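Local coordinates for protein magnesium transporter, putative (Shewanella oneidensis MR-1, PDB 3KXR) that probably carries magnesium ions across the membrane, and is represented here by its CBS-pair domain with part of the MgtE N domain, at residues H115-L118 with I119-L122; A128-A131 with N132-L135; R162-L165 with R166-T169. One frame throughout, in Å; residues are numbered along the deposited sequence.

Along the chain the three contacts come in series: a turn, a strand exit and a helix start. Contact 1 lies near one end of the CBS pair, in the connection between helix 106-109 and strand 129-130, and rests against the first three-stranded sheet. Its centre is about 27 Å from those of contacts 2 and 3. These two are neighbours, with centres about 12 Å and nearest atoms about 5 Å apart. They sit at the ends of strands 129-130 and 159-164, the outermost strands of the second sheet within the chain, and both reach helix 135-143. Contact 1 thus fastens its loop onto the first sheet; contacts 2 and 3 shape strand-to-helix passages of the second CBS motif.

Contact 1 (H115-L118 with I119-L122); sequences HEPL and ISLL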
loop_
_atom_site.group_PDB
_atom_site.type_symbol
_atom_site.label_atom_id
_atom_site.label_comp_id
_atom_site.label_asym_id
_atom_site.label_seq_id
_atom_site.Cartn_x
_atom_site.Cartn_y
_atom_site.Cartn_z
ATOM N N HIS A 115 32.529 -1.583 -20.632
ATOM C CA HIS A 115 32.732 -2.916 -20.088
ATOM C C HIS A 115 33.444 -2.909 -18.714
ATOM O O HIS A 115 33.549 -3.959 -18.087
ATOM C CB HIS A 115 33.537 -3.771 -21.077
ATOM C CG HIS A 115 34.904 -3.228 -21.364
ATOM N ND1 HIS A 115 35.969 -3.393 -20.502
ATOM C CD2 HIS A 115 35.365 -2.469 -22.391
ATOM C CE1 HIS A 115 37.032 -2.776 -20.991
ATOM N NE2 HIS A 115 36.693 -2.208 -22.133
ATOM N N GLU A 116 33.941 -1.747 -18.275
ATOM C CA GLU A 116 34.777 -1.645 -17.069
ATOM C C GLU A 116 33.977 -1.727 -15.783
ATOM O O GLU A 116 32.970 -1.043 -15.636
ATOM C CB GLU A 116 35.553 -0.333 -17.036
ATOM C CG GLU A 116 36.538 -0.171 -18.193
ATOM C CD GLU A 116 37.468 1.051 -18.058
ATOM O OE1 GLU A 116 38.150 1.151 -17.018
ATOM O OE2 GLU A 116 37.538 1.868 -19.021
ATOM N N PRO A 117 34.427 -2.553 -14.830
ATOM C CA PRO A 117 33.703 -2.611 -13.571
ATOM C C PRO A 117 33.807 -1.305 -12.767
ATOM O O PRO A 117 34.872 -0.681 -12.671
ATOM C CB PRO A 117 34.364 -3.758 -12.834
ATOM C CG PRO A 117 35.115 -4.521 -13.906
ATOM C CD PRO A 117 35.554 -3.488 -14.855
ATOM N N LEU A 118 32.679 -0.894 -12.219
ATOM C CA LEU A 118 32.636 0.312 -11.448
ATOM C C LEU A 118 33.526 0.189 -10.229
ATOM O O LEU A 118 34.141 1.175 -9.797
ATOM C CB LEU A 118 31.198 0.581 -11.018
ATOM C CG LEU A 118 30.295 0.886 -12.192
ATOM C CD1 LEU A 118 28.861 0.985 -11.712
ATOM C CD2 LEU A 118 30.832 2.170 -12.874
ATOM N N ILE A 119 33.631 -1.020 -9.677
ATOM C CA ILE A 119 34.439 -1.174 -8.488
ATOM C C ILE A 119 35.900 -0.775 -8.768
ATOM O O ILE A 119 36.641 -0.430 -7.848
ATOM C CB ILE A 119 34.288 -2.574 -7.852
ATOM C CG1 ILE A 119 34.969 -2.586 -6.476
ATOM C CG2 ILE A 119 34.864 -3.640 -8.736
ATOM C CD1 ILE A 119 34.670 -3.832 -5.560
ATOM N N SER A 120 36.325 -0.785 -10.027
ATOM C CA SER A 120 37.683 -0.367 -10.365
ATOM C C SER A 120 37.834 1.140 -10.616
ATOM O O SER A 120 38.930 1.604 -10.875
ATOM C CB SER A 120 38.197 -1.122 -11.613
ATOM O OG SER A 120 37.485 -0.753 -12.787
ATOM N N LEU A 121 36.756 1.905 -10.529
ATOM C CA LEU A 121 36.818 3.319 -10.853
ATOM C C LEU A 121 36.305 4.196 -9.714
ATOM O O LEU A 121 35.776 5.269 -9.959
ATOM C CB LEU A 121 35.970 3.562 -12.086
ATOM C CG LEU A 121 36.330 2.726 -13.324
ATOM C CD1 LEU A 121 35.180 2.843 -14.296
ATOM C CD2 LEU A 121 37.666 3.160 -13.949
ATOM N N LEU A 122 36.458 3.760 -8.468
ATOM C CA LEU A 122 35.898 4.509 -7.345
ATOM C C LEU A 122 36.683 5.794 -7.205
ATOM O O LEU A 122 37.901 5.792 -7.332
ATOM C CB LEU A 122 35.967 3.711 -6.044
ATOM C CG LEU A 122 35.255 2.368 -6.078
ATOM C CD1 LEU A 122 35.434 1.664 -4.751
ATOM C CD2 LEU A 122 33.790 2.555 -6.435
HETATM O O HOH W 1 38.708 -0.247 -14.989
#
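The carbonyl of Pro117 is approached from two directions by Ser120: the hydroxyl OG lies in the plane of the C=O group, 2.6 Å from Pro117 O, while the amide Ser120 N stands above that plane, 3.0 Å from the same oxygen. On the opposite face lies hydrocarbon, Leu121 CG, 3.8 Å from Pro117 O. Two donors from one residue therefore grip a single acceptor. The arrangement belongs to a short 3-10 turn in the loop of the CBS pair between helix 106-109 and strand 129-130, and the next rung follows at once, with Leu121 N giving a nearly straight bond to Leu118 O (2.8 Å, N-H...O 166°). With chi1 at 67°, Ser120 OG sits between its own N and carbonyl carbon, which lets the hydroxyl share the target of the amide.

The Leu121 methyl CD2 meets the carboxylate of Glu116 at OE1, and the two side chains cross at about a right angle. The Glu116 carboxylate is held at both oxygens, OE1 by a water and OE2 by the backbone N of Glu113. Such ties would limit its rotation. On the solvent side, Pro117 CB and Ile119 CG2 brush each other at 4.1 Å, a loose apolar touch.

Leu118 is the buried residue of the turn. Its side chain leaves the segment and lodges on Ala76 of helix 73-82 and Ile93 of strand 90-94, while its backbone bonds to Ala71, so the turn is fastened to the first CBS motif. The water completes the polar side, donating one hydrogen to Glu116 OE1 at 2.5 Å and the other to Ser120 OG at 2.6 Å, so that Ser120 OG is at once acceptor from the water and donor to Pro117 O.

Contact 2 (A128-A131 with N132-L135); sequences ALTA and NTTL
Thr130 to Thr133 form a type I beta turn, closed by Thr133 N on Thr130 O (2.9 Å), which takes the chain out of strand 129-130 toward helix 135-143. Thr133 OG1 reaches the same oxygen at 2.8 Å, so Thr130 O takes two donors, both from one face of its plane: the amide well above it, the hydroxyl tilted by only 24°. OG1 is placed there because it stands beside its own backbone N (chi1 -57°).

A third bond runs along the outer side of the turn, where Thr130 OG1 donates to Asn132 OD1 at 2.6 Å, almost in line with the side-chain C=O (172°). Ala131 turns inward instead, its methyl against Tyr51 and Val152. Beyond the turn, Thr134 N-caps helix 135-143 by accepting from Asp137 N.

A valine in place of Thr133 would remove the hydroxyl and would probably leave Thr130 O with the amide as its one donor from across the turn, making the bend less firmly fixed. Side-chain hydroxyls and an amide oxygen thus reinforce a turn that its backbone already closes, consistent with a well-defined route from strand to helix in the second CBS motif.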
loop_
_atom_site.group_PDB
_atom_site.type_symbol
_atom_site.label_atom_id
_atom_site.label_comp_id
_atom_site.label_asym_id
_atom_site.label_seq_id
_atom_site.Cartn_x
_atom_site.Cartn_y
_atom_site.Cartn_z
ATOM N N ALA A 128 31.632 9.722 2.845
ATOM C CA ALA A 128 30.268 9.438 3.265
ATOM C C ALA A 128 30.033 10.050 4.641
ATOM O O ALA A 128 30.917 10.051 5.457
ATOM C CB ALA A 128 30.046 7.938 3.324
ATOM N N LEU A 129 28.845 10.558 4.918
ATOM C CA LEU A 129 28.514 10.971 6.271
ATOM C C LEU A 129 28.027 9.779 7.076
ATOM O O LEU A 129 27.289 8.933 6.568
ATOM C CB LEU A 129 27.412 12.012 6.234
ATOM C CG LEU A 129 27.815 13.255 5.459
ATOM C CD1 LEU A 129 26.627 14.120 5.183
ATOM C CD2 LEU A 129 28.951 13.989 6.206
ATOM N N THR A 130 28.434 9.710 8.334
ATOM C CA THR A 130 27.786 8.830 9.286
ATOM C C THR A 130 26.431 9.451 9.646
ATOM O O THR A 130 26.304 10.679 9.704
ATOM C CB THR A 130 28.653 8.644 10.547
ATOM O OG1 THR A 130 28.916 9.929 11.135
ATOM C CG2 THR A 130 29.966 7.963 10.163
ATOM N N ALA A 131 25.439 8.592 9.896
ATOM C CA ALA A 131 24.049 9.006 10.142
ATOM C C ALA A 131 23.932 9.845 11.413
ATOM O O ALA A 131 23.006 10.636 11.575
ATOM C CB ALA A 131 23.157 7.790 10.239
ATOM N N ASN A 132 24.896 9.667 12.303
ATOM C CA ASN A 132 24.934 10.416 13.559
ATOM C C ASN A 132 25.636 11.763 13.439
ATOM O O ASN A 132 25.681 12.485 14.398
ATOM C CB ASN A 132 25.584 9.580 14.665
ATOM C CG ASN A 132 27.046 9.342 14.420
ATOM O OD1 ASN A 132 27.556 9.591 13.342
ATOM N ND2 ASN A 132 27.727 8.868 15.417
ATOM N N THR A 133 26.181 12.117 12.274
ATOM C CA THR A 133 26.777 13.460 12.105
ATOM C C THR A 133 25.733 14.542 12.417
ATOM O O THR A 133 24.535 14.361 12.110
ATOM C CB THR A 133 27.287 13.639 10.682
ATOM O OG1 THR A 133 28.226 12.598 10.409
ATOM C CG2 THR A 133 27.927 14.999 10.479
ATOM N N THR A 134 26.169 15.640 13.049
ATOM C CA THR A 134 25.245 16.725 13.404
ATOM C C THR A 134 24.789 17.416 12.142
ATOM O O THR A 134 25.483 17.373 11.117
ATOM C CB THR A 134 25.851 17.802 14.336
ATOM O OG1 THR A 134 26.921 18.459 13.663
ATOM C CG2 THR A 134 26.357 17.223 15.648
ATOM N N LEU A 135 23.652 18.089 12.224
ATOM C CA LEU A 135 23.066 18.683 11.038
ATOM C C LEU A 135 23.976 19.721 10.422
ATOM O O LEU A 135 24.163 19.760 9.209
ATOM C CB LEU A 135 21.716 19.306 11.344
ATOM C CG LEU A 135 20.663 18.423 12.017
ATOM C CD1 LEU A 135 19.352 19.177 12.041
ATOM C CD2 LEU A 135 20.544 17.049 11.311
#

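Contact 3 (R162-L165 with R166-T169); sequences RVTL and RAAT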
loop_
_atom_site.group_PDB
_atom_site.type_symbol
_atom_site.label_atom_id
_atom_site.label_comp_id
_atom_site.label_asym_id
_atom_site.label_seq_id
_atom_site.Cartn_x
_atom_site.Cartn_y
_atom_site.Cartn_z
ATOM N N ARG A 162 21.061 9.397 0.950
ATOM C CA ARG A 162 21.933 10.533 0.672
ATOM C C ARG A 162 21.349 11.819 1.230
ATOM O O ARG A 162 20.164 11.880 1.530
ATOM C CB ARG A 162 22.106 10.683 -0.828
ATOM C CG ARG A 162 20.912 11.295 -1.493
ATOM C CD ARG A 162 20.987 11.212 -2.988
ATOM N NE ARG A 162 19.802 11.816 -3.570
ATOM C CZ ARG A 162 19.761 12.778 -4.495
ATOM N NH1 ARG A 162 20.854 13.320 -5.028
ATOM N NH2 ARG A 162 18.586 13.217 -4.894
ATOM N N VAL A 163 22.197 12.836 1.341
ATOM C CA VAL A 163 21.745 14.173 1.626
ATOM C C VAL A 163 22.193 15.103 0.541
ATOM O O VAL A 163 23.320 15.029 0.120
ATOM C CB VAL A 163 22.340 14.657 2.906
ATOM C CG1 VAL A 163 21.911 16.106 3.130
ATOM C CG2 VAL A 163 21.833 13.781 4.027
ATOM N N THR A 164 21.324 15.980 0.090
ATOM C CA THR A 164 21.657 16.843 -1.024
ATOM C C THR A 164 22.109 18.245 -0.604
ATOM O O THR A 164 21.855 18.683 0.501
ATOM C CB THR A 164 20.474 17.028 -1.926
ATOM O OG1 THR A 164 19.449 17.670 -1.179
ATOM C CG2 THR A 164 19.954 15.705 -2.479
ATOM N N LEU A 165 22.765 18.948 -1.513
ATOM C CA LEU A 165 23.112 20.333 -1.276
ATOM C C LEU A 165 21.868 21.180 -0.983
ATOM O O LEU A 165 21.873 21.998 -0.093
ATOM C CB LEU A 165 23.879 20.912 -2.465
ATOM C CG LEU A 165 24.294 22.372 -2.292
ATOM C CD1 LEU A 165 25.091 22.640 -1.000
ATOM C CD2 LEU A 165 25.098 22.752 -3.456
ATOM N N ARG A 166 20.803 20.956 -1.729
ATOM C CA ARG A 166 19.522 21.629 -1.475
ATOM C C ARG A 166 19.008 21.432 -0.050
ATOM O O ARG A 166 18.582 22.388 0.583
ATOM C CB ARG A 166 18.451 21.139 -2.451
ATOM C CG ARG A 166 17.289 22.108 -2.581
ATOM C CD ARG A 166 16.244 21.594 -3.557
ATOM N NE ARG A 166 16.807 21.306 -4.867
ATOM C CZ ARG A 166 17.141 22.228 -5.767
ATOM N NH1 ARG A 166 17.659 21.855 -6.932
ATOM N NH2 ARG A 166 16.965 23.516 -5.508
ATOM N N ALA A 167 19.052 20.196 0.442
ATOM C CA ALA A 167 18.631 19.909 1.814
ATOM C C ALA A 167 19.547 20.639 2.796
ATOM O O ALA A 167 19.089 21.196 3.782
ATOM C CB ALA A 167 18.623 18.413 2.083
ATOM N N ALA A 168 20.844 20.661 2.525
ATOM C CA ALA A 168 21.772 21.353 3.428
ATOM C C ALA A 168 21.406 22.827 3.561
ATOM O O ALA A 168 21.548 23.419 4.634
ATOM C CB ALA A 168 23.202 21.223 2.939
ATOM N N THR A 169 20.961 23.423 2.462
ATOM C CA THR A 169 20.586 24.817 2.488
ATOM C C THR A 169 19.426 24.998 3.449
ATOM O O THR A 169 19.453 25.871 4.305
ATOM C CB THR A 169 20.155 25.318 1.116
ATOM O OG1 THR A 169 21.176 25.019 0.150
ATOM C CG2 THR A 169 19.870 26.836 1.183
#
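A chi1 of 63° sets Thr164 OG1 between its own backbone N and carbonyl carbon, facing the first turn of the helix, where it accepts from Ala167 N at 3.0 Å (N-H...O 161°). This is a classical N-cap: strand 159-164, at the margin of the second CBS sheet, ends at Thr164, and helix 165-176 starts right behind it. The carbonyl of the same threonine begins the helical ladder, Thr164 O taking Ala168 N at 3.0 Å. Side chain and backbone of one residue thereby satisfy two amides of the opening turn.

The methyl branch of Thr164 goes the other way. It stands beside the backbone N and puts CG2 over the centre of the Arg162 guanidinium, 3.5 Å above its plane. That buried guanidinium is paired with Glu149 through NH1 and also bonds to the backbone O of Asp86 through NH2. Arg166, bent at chi3, sends its NE to a salt bridge with the Asp86 carboxylate, so both arginines tie this strand-helix junction to the loop around Asp86 in the first CBS motif.

Apolar contact is lighter. Val163 CG1 touches Ala167 CB at 4.2 Å, and Ala168, on the buried side of the helix, meets Ala139 of helix 135-143. The next carbonyl, Leu165 O, receives two donors from Thr169, one turn along the helix: its N at 3.1 Å, and its hydroxyl OG1, also at 3.1 Å and tilted 34° from the carbonyl plane.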